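Local coordinates for protein putative DD-carboxypeptidase TP_0574 (Treponema pallidum, PDB 1O75) that binds penicillin and has zinc-stimulated carboxypeptidase activity on synthetic depsipeptides, and may act as a D,D-carboxypeptidase that lowers the cross-linking of peptidoglycan, at residues 84-87 against 88-92; 206-209 against 210-213; 277-280 against 281-285. The protein carries 2 engineered substitutions. All coordinates share one frame; numbering follows the deposited sequence.

Overall arrangement
The three contacts are short turns that follow one another along the chain, none touching another. Contact 1 forms the turn of the hairpin of strands 69-85 and 91-98, in Tp47 domain a. Contacts 2 and 3 both belong to domain C and lead into strands 212-220 and 284-285, outermost within this chain in one four-stranded antiparallel beta sheet; their centres are about 23 Å apart. Contact 1 lies about 37 Å from contact 2 and 28 Å from contact 3, centre to centre. Contact 3 is thus buried close to the centre of the molecule, contact 2 lies at its surface, and contact 1 meets the second subunit of the crystal dimer.

Contact 1 of 3, residues 84-87 against 88-92; sequences TEDS and RGRKK. With PDX (2,3-di-O-sulfo-alpha-D-glucopyranose), chain C.
D86 holds the hairpin turn together from its first position. With CG set between backbone N and carbonyl carbon (chi1 62°), its carboxylate reaches across to R90: OD1 accepts R90 N from above the carboxylate plane at 3.0 Å, while OD2 offers its syn lone pair to R90 NE at 2.9 Å. This salt bridge is made with the carboxylate and guanidinium planes 53° apart. D86 N to R90 O (2.8 Å) and G89 N to D86 O (3.1 Å) complete a type I turn with a G1 bulge, whose backbone angles call for glycine at G89. R88 bends at chi3, laying its guanidinium offset over that of R90, with O4 of the bound disulfated glucose over the opposite face; R88 NH1 reaches its sulfate oxygen O1X at 3.1 Å. On one face of the hairpin K91 brings NZ to the anti side of E85 OE1 at 2.9 Å. On the other, T84 CG2 packs tightly alongside K92 CG (3.4 Å), while K92 NZ pairs with D376 of the second subunit. The turn joins antiparallel strands 69-85 and 91-98 and presents S87 and R88 to Y221 of that second subunit.

Contact 2 of 3, residues 206-209 against 210-213; sequences MESP and HDLV
The first torsion of D211 (chi1 -75°) sets CG beside its own backbone N and turns the carboxylate back over the turn toward S208, three residues earlier. There OD2 receives S208 N at 2.7 Å in an almost straight bond (175°), the donor standing well above the carboxylate plane. The return bond runs from D211 N to S208 O at 3.1 Å, so the two residues grip each other twice, once through the backbone alone and once through the side chain. The same fold of the chain brings OD2 to 3.1 Å from S208 O, two acceptors side by side; R323, in salt bridge with OD2, probably offsets the repulsion between the carboxylate and the carbonyl lone pairs. S208 OG lies beside its backbone N, where it donates to a water at 2.8 Å. This water in turn donates to D211 OD1 at 2.7 Å and to M206 O at 3.0 Å, tying the serine hydroxyl, the carboxylate and the approaching chain into one small network. H210 adopts the opposite sense at chi1 (78°), which swings the imidazole back until CD2 rests on S208 CB at 3.7 Å, an oblique meeting. The ring is fixed from beyond the turn as well: NE2 is bonded to G321 O, and the imidazole stacks with Y322. P209 occupies the second position of the turn, its ring already confining phi to the value required there. Just past the turn, L212 packs on L235. The whole is a type I beta turn from S208 to D211, with the carboxylate of its last residue accepting the NH of its first, leading into strand 212-220 of a domain of the E-set clan.

Contact 3 of 3, residues 277-280 against 281-285; sequences GTKH and SADSW
The imidazole of H280 has S284 O over one face, 3.1 Å above the plane and displaced toward the rim, with S281 N over the same face. W285 CA approaches CE1 obliquely at 3.5 Å. From outside the turn, the rings of Y69, nearly parallel to the imidazole, and of W286, more inclined, also meet it. The indole of W285 makes a cation-pi contact with R224. At the imidazole's ND1 corner S284 OG makes a hydrogen bond of 2.8 Å that either atom could donate. H280 reaches this position because CG is anti to the backbone N (chi1 -165°), folding the ring back over the turn. Another flat group, the carboxylate of D283, is held at both oxygens: OD2 accepts K279 N on its anti side at 2.8 Å, and OD1 pairs with R304. D283 N answers with a bond to K279 O at 2.9 Å, nearly collinear with the carbonyl (178°), so K279 and D283 are joined in both directions. Between them S281, with phi at 82°, makes the sharp bend of a classic gamma turn, closed by a weak bond from A282 N to H280 O at 2.9 Å. Alongside, T278 CB packs on D283 CB. A water donates to T278 OG1 at 2.8 Å and lies 2.7 Å from S284 OG, linking the start of the loop to strand 284-285; T278 OG1 itself is bonded to V258 O. K279 sends its ammonium away from D283 to D46, M49 O and D51 O. In this largely buried turn, most polar groups named find partners within the protein, and the ND1 bond and the packing on its face together probably hold the imidazole's rotation.

Contact 1 of 3, residues 84-87 against 88-92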
loop_
_atom_site.group_PDB
_atom_site.type_symbol
_atom_site.label_atom_id
_atom_site.label_comp_id
_atom_site.label_asym_id
_atom_site.label_seq_id
_atom_site.Cartn_x
_atom_site.Cartn_y
_atom_site.Cartn_z
ATOM N N THR B 84 13.356 12.277 -11.923
ATOM C CA THR B 84 11.968 12.672 -11.778
ATOM C C THR B 84 11.516 12.125 -10.415
ATOM O O THR B 84 12.342 11.684 -9.637
ATOM C CB THR B 84 11.093 12.110 -12.939
ATOM O OG1 THR B 84 9.739 12.541 -12.758
ATOM C CG2 THR B 84 11.141 10.599 -12.987
ATOM N N GLU B 85 10.227 12.168 -10.111
ATOM C CA GLU B 85 9.754 11.637 -8.826
ATOM C C GLU B 85 8.677 10.604 -9.059
ATOM O O GLU B 85 7.909 10.745 -9.992
ATOM C CB GLU B 85 9.155 12.747 -7.957
ATOM C CG GLU B 85 10.175 13.591 -7.240
ATOM C CD GLU B 85 9.540 14.653 -6.338
ATOM O OE1 GLU B 85 10.306 15.362 -5.648
ATOM O OE2 GLU B 85 8.290 14.776 -6.320
ATOM N N ASP B 86 8.618 9.566 -8.227
ATOM C CA ASP B 86 7.546 8.589 -8.397
ATOM C C ASP B 86 6.306 9.150 -7.680
ATOM O O ASP B 86 6.292 10.312 -7.254
ATOM C CB ASP B 86 7.916 7.204 -7.827
ATOM C CG ASP B 86 8.185 7.223 -6.332
ATOM O OD1 ASP B 86 7.698 8.141 -5.622
ATOM O OD2 ASP B 86 8.882 6.295 -5.853
ATOM N N SER B 87 5.272 8.320 -7.564
ATOM C CA SER B 87 4.001 8.692 -6.945
ATOM C C SER B 87 4.085 9.161 -5.515
ATOM O O SER B 87 3.300 10.001 -5.092
ATOM C CB SER B 87 3.027 7.500 -7.012
ATOM O OG SER B 87 2.616 7.285 -8.348
ATOM N N ARG B 88 5.027 8.611 -4.768
ATOM C CA ARG B 88 5.172 8.962 -3.372
ATOM C C ARG B 88 6.096 10.157 -3.165
ATOM O O ARG B 88 6.284 10.610 -2.040
ATOM C CB ARG B 88 5.707 7.755 -2.598
ATOM C CG ARG B 88 5.776 7.955 -1.094
ATOM C CD ARG B 88 6.372 6.720 -0.406
ATOM N NE ARG B 88 5.757 5.479 -0.875
ATOM C CZ ARG B 88 6.073 4.269 -0.420
ATOM N NH1 ARG B 88 6.994 4.132 0.526
ATOM N NH2 ARG B 88 5.489 3.192 -0.933
ATOM N N GLY B 89 6.674 10.669 -4.244
ATOM C CA GLY B 89 7.565 11.813 -4.100
ATOM C C GLY B 89 9.033 11.451 -3.963
ATOM O O GLY B 89 9.854 12.320 -3.654
ATOM N N ARG B 90 9.368 10.181 -4.189
ATOM C CA ARG B 90 10.753 9.713 -4.114
ATOM C C ARG B 90 11.414 9.891 -5.481
ATOM O O ARG B 90 10.764 9.736 -6.504
ATOM C CB ARG B 90 10.818 8.224 -3.742
ATOM C CG ARG B 90 10.323 7.916 -2.344
ATOM C CD ARG B 90 10.235 6.421 -2.119
ATOM N NE ARG B 90 9.350 5.777 -3.079
ATOM C CZ ARG B 90 9.009 4.493 -3.010
ATOM N NH1 ARG B 90 9.487 3.736 -2.024
ATOM N NH2 ARG B 90 8.197 3.966 -3.915
ATOM N N LYS B 91 12.710 10.193 -5.485
ATOM C CA LYS B 91 13.446 10.380 -6.737
ATOM C C LYS B 91 13.608 9.074 -7.509
ATOM O O LYS B 91 13.844 8.025 -6.917
ATOM C CB LYS B 91 14.844 10.958 -6.445
ATOM C CG LYS B 91 14.815 12.312 -5.748
ATOM C CD LYS B 91 13.993 13.328 -6.557
ATOM C CE LYS B 91 13.933 14.683 -5.841
ATOM N NZ LYS B 91 13.007 15.616 -6.558
ATOM N N LYS B 92 13.472 9.144 -8.827
ATOM C CA LYS B 92 13.661 7.980 -9.697
ATOM C C LYS B 92 14.234 8.524 -11.016
ATOM O O LYS B 92 14.258 9.749 -11.226
ATOM C CB LYS B 92 12.339 7.261 -9.962
ATOM C CG LYS B 92 11.314 8.149 -10.603
ATOM C CD LYS B 92 10.055 7.390 -10.946
ATOM C CE LYS B 92 10.309 6.404 -12.061
ATOM N NZ LYS B 92 9.083 5.603 -12.311
HETATM C C1 PDX C . 2.045 -0.580 0.603
HETATM C C2 PDX C . 3.507 -0.352 0.949
HETATM C C3 PDX C . 3.715 1.066 1.469
HETATM C C4 PDX C . 3.165 2.128 0.513
HETATM C C5 PDX C . 1.709 1.826 0.222
HETATM C C6 PDX C . 1.082 2.756 -0.760
HETATM O O2 PDX C . 3.872 -1.333 1.942
HETATM O O3 PDX C . 5.124 1.286 1.620
HETATM O O4 PDX C . 3.357 3.469 1.035
HETATM O O5 PDX C . 1.553 0.449 -0.307
HETATM O O6 PDX C . 0.489 2.002 -1.843
HETATM O O1S PDX C . 5.358 -2.950 2.680
HETATM O O2S PDX C . 5.844 -1.923 0.583
HETATM O O3S PDX C . 3.932 -3.451 0.760
HETATM O O1X PDX C . 7.147 1.791 2.580
HETATM O O2X PDX C . 5.349 0.894 3.866
HETATM O O3X PDX C . 5.260 3.176 3.140
HETATM S S PDX C . 4.835 -2.387 1.580
HETATM S "S'" PDX C . 5.717 1.784 2.906
#

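Contact 2 of 3, residues 206-209 against 210-213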
loop_
_atom_site.group_PDB
_atom_site.type_symbol
_atom_site.label_atom_id
_atom_site.label_comp_id
_atom_site.label_asym_id
_atom_site.label_seq_id
_atom_site.Cartn_x
_atom_site.Cartn_y
_atom_site.Cartn_z
ATOM N N MET B 206 12.427 -25.833 18.196
ATOM C CA MET B 206 13.100 -24.841 19.028
ATOM C C MET B 206 12.417 -23.476 18.887
ATOM O O MET B 206 12.251 -22.969 17.778
ATOM C CB MET B 206 14.576 -24.763 18.609
ATOM C CG MET B 206 15.471 -23.907 19.487
ATOM S SD MET B 206 15.705 -22.219 18.854
ATOM C CE MET B 206 15.845 -21.273 20.433
ATOM N N GLU B 207 12.004 -22.892 20.008
ATOM C CA GLU B 207 11.336 -21.599 19.975
ATOM C C GLU B 207 12.244 -20.458 20.399
ATOM O O GLU B 207 13.049 -20.592 21.332
ATOM C CB GLU B 207 10.098 -21.623 20.865
ATOM C CG GLU B 207 9.079 -22.670 20.459
ATOM C CD GLU B 207 7.840 -22.630 21.329
ATOM O OE1 GLU B 207 7.836 -21.829 22.286
ATOM O OE2 GLU B 207 6.874 -23.389 21.062
ATOM N N SER B 208 12.113 -19.335 19.697
ATOM C CA SER B 208 12.895 -18.134 19.962
ATOM C C SER B 208 11.954 -16.943 20.105
ATOM O O SER B 208 10.863 -16.934 19.538
ATOM C CB SER B 208 13.849 -17.854 18.810
ATOM O OG SER B 208 14.662 -18.975 18.559
ATOM N N PRO B 209 12.367 -15.925 20.875
ATOM C CA PRO B 209 11.553 -14.722 21.088
ATOM C C PRO B 209 11.183 -14.003 19.781
ATOM O O PRO B 209 10.108 -13.423 19.676
ATOM C CB PRO B 209 12.445 -13.857 21.977
ATOM C CG PRO B 209 13.231 -14.889 22.762
ATOM C CD PRO B 209 13.600 -15.878 21.684
ATOM N N HIS B 210 12.065 -14.052 18.787
ATOM C CA HIS B 210 11.801 -13.366 17.520
ATOM C C HIS B 210 10.914 -14.142 16.537
ATOM O O HIS B 210 10.613 -13.639 15.453
ATOM C CB HIS B 210 13.126 -12.994 16.823
ATOM C CG HIS B 210 13.807 -14.137 16.129
ATOM N ND1 HIS B 210 14.976 -13.978 15.416
ATOM C CD2 HIS B 210 13.504 -15.455 16.059
ATOM C CE1 HIS B 210 15.367 -15.147 14.942
ATOM N NE2 HIS B 210 14.492 -16.061 15.318
ATOM N N ASP B 211 10.500 -15.356 16.909
ATOM C CA ASP B 211 9.661 -16.167 16.022
ATOM C C ASP B 211 8.376 -15.460 15.604
ATOM O O ASP B 211 7.745 -14.763 16.399
ATOM C CB ASP B 211 9.271 -17.504 16.685
ATOM C CG ASP B 211 10.412 -18.509 16.711
ATOM O OD1 ASP B 211 11.293 -18.475 15.824
ATOM O OD2 ASP B 211 10.413 -19.358 17.616
ATOM N N LEU B 212 7.996 -15.664 14.348
ATOM C CA LEU B 212 6.771 -15.101 13.792
ATOM C C LEU B 212 5.701 -16.174 13.641
ATOM O O LEU B 212 6.009 -17.356 13.487
ATOM C CB LEU B 212 7.020 -14.529 12.395
ATOM C CG LEU B 212 8.137 -13.514 12.154
ATOM C CD1 LEU B 212 7.828 -12.734 10.901
ATOM C CD2 LEU B 212 8.266 -12.605 13.326
ATOM N N VAL B 213 4.447 -15.739 13.664
ATOM C CA VAL B 213 3.297 -16.598 13.472
ATOM C C VAL B 213 2.347 -15.823 12.556
ATOM O O VAL B 213 2.551 -14.620 12.291
ATOM C CB VAL B 213 2.572 -16.918 14.808
ATOM C CG1 VAL B 213 3.483 -17.752 15.699
ATOM C CG2 VAL B 213 2.150 -15.633 15.510
HETATM O O HOH W 1 13.091 -20.343 16.664
#

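Contact 3 of 3, residues 277-280 against 281-285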
loop_
_atom_site.group_PDB
_atom_site.type_symbol
_atom_site.label_atom_id
_atom_site.label_comp_id
_atom_site.label_asym_id
_atom_site.label_seq_id
_atom_site.Cartn_x
_atom_site.Cartn_y
_atom_site.Cartn_z
ATOM N N GLY B 277 7.314 -27.447 -4.642
ATOM C CA GLY B 277 8.359 -26.522 -4.231
ATOM C C GLY B 277 8.022 -25.228 -4.961
ATOM O O GLY B 277 7.174 -25.241 -5.864
ATOM N N THR B 278 8.667 -24.124 -4.589
ATOM C CA THR B 278 8.398 -22.836 -5.216
ATOM C C THR B 278 9.705 -22.090 -5.481
ATOM O O THR B 278 10.767 -22.455 -4.962
ATOM C CB THR B 278 7.557 -21.937 -4.313
ATOM O OG1 THR B 278 8.275 -21.705 -3.087
ATOM C CG2 THR B 278 6.169 -22.577 -4.016
ATOM N N LYS B 279 9.608 -21.036 -6.283
ATOM C CA LYS B 279 10.776 -20.210 -6.608
ATOM C C LYS B 279 10.386 -18.777 -6.278
ATOM O O LYS B 279 9.317 -18.312 -6.665
ATOM C CB LYS B 279 11.118 -20.359 -8.088
ATOM C CG LYS B 279 11.538 -21.777 -8.415
ATOM C CD LYS B 279 12.139 -21.904 -9.806
ATOM C CE LYS B 279 11.105 -21.699 -10.886
ATOM N NZ LYS B 279 11.675 -22.043 -12.241
ATOM N N HIS B 280 11.246 -18.066 -5.563
ATOM C CA HIS B 280 10.888 -16.704 -5.189
ATOM C C HIS B 280 10.757 -15.809 -6.413
ATOM O O HIS B 280 11.380 -16.056 -7.435
ATOM C CB HIS B 280 11.917 -16.123 -4.220
ATOM C CG HIS B 280 11.433 -14.893 -3.532
ATOM N ND1 HIS B 280 10.296 -14.887 -2.750
ATOM C CD2 HIS B 280 11.903 -13.622 -3.533
ATOM C CE1 HIS B 280 10.086 -13.664 -2.299
ATOM N NE2 HIS B 280 11.045 -12.877 -2.759
ATOM N N SER B 281 9.918 -14.790 -6.293
ATOM C CA SER B 281 9.648 -13.829 -7.351
ATOM C C SER B 281 8.626 -14.407 -8.315
ATOM O O SER B 281 7.655 -13.756 -8.654
ATOM C CB SER B 281 10.924 -13.453 -8.096
ATOM O OG SER B 281 10.613 -12.410 -8.989
ATOM N N ALA B 282 8.821 -15.639 -8.752
ATOM C CA ALA B 282 7.830 -16.235 -9.635
ATOM C C ALA B 282 6.600 -16.694 -8.830
ATOM O O ALA B 282 5.465 -16.480 -9.252
ATOM C CB ALA B 282 8.443 -17.434 -10.386
ATOM N N ASP B 283 6.826 -17.292 -7.657
ATOM C CA ASP B 283 5.726 -17.838 -6.847
ATOM C C ASP B 283 5.478 -17.165 -5.514
ATOM O O ASP B 283 4.434 -17.395 -4.879
ATOM C CB ASP B 283 5.977 -19.329 -6.578
ATOM C CG ASP B 283 6.312 -20.092 -7.839
ATOM O OD1 ASP B 283 5.653 -19.851 -8.869
ATOM O OD2 ASP B 283 7.235 -20.925 -7.809
ATOM N N SER B 284 6.443 -16.367 -5.065
ATOM C CA SER B 284 6.282 -15.677 -3.790
ATOM C C SER B 284 6.939 -14.312 -3.878
ATOM O O SER B 284 7.853 -14.108 -4.673
ATOM C CB SER B 284 6.908 -16.468 -2.635
ATOM O OG SER B 284 8.270 -16.812 -2.869
ATOM N N TRP B 285 6.472 -13.384 -3.057
ATOM C CA TRP B 285 7.054 -12.059 -3.099
ATOM C C TRP B 285 6.768 -11.293 -1.828
ATOM O O TRP B 285 5.852 -11.640 -1.048
ATOM C CB TRP B 285 6.551 -11.300 -4.338
ATOM C CG TRP B 285 5.068 -11.257 -4.461
ATOM C CD1 TRP B 285 4.233 -10.275 -4.003
ATOM C CD2 TRP B 285 4.219 -12.277 -5.025
ATOM N NE1 TRP B 285 2.921 -10.619 -4.240
ATOM C CE2 TRP B 285 2.882 -11.842 -4.862
ATOM C CE3 TRP B 285 4.459 -13.509 -5.643
ATOM C CZ2 TRP B 285 1.784 -12.604 -5.294
ATOM C CZ3 TRP B 285 3.365 -14.271 -6.072
ATOM C CH2 TRP B 285 2.048 -13.813 -5.893
HETATM O O HOH W 2 9.482 -19.239 -2.626
#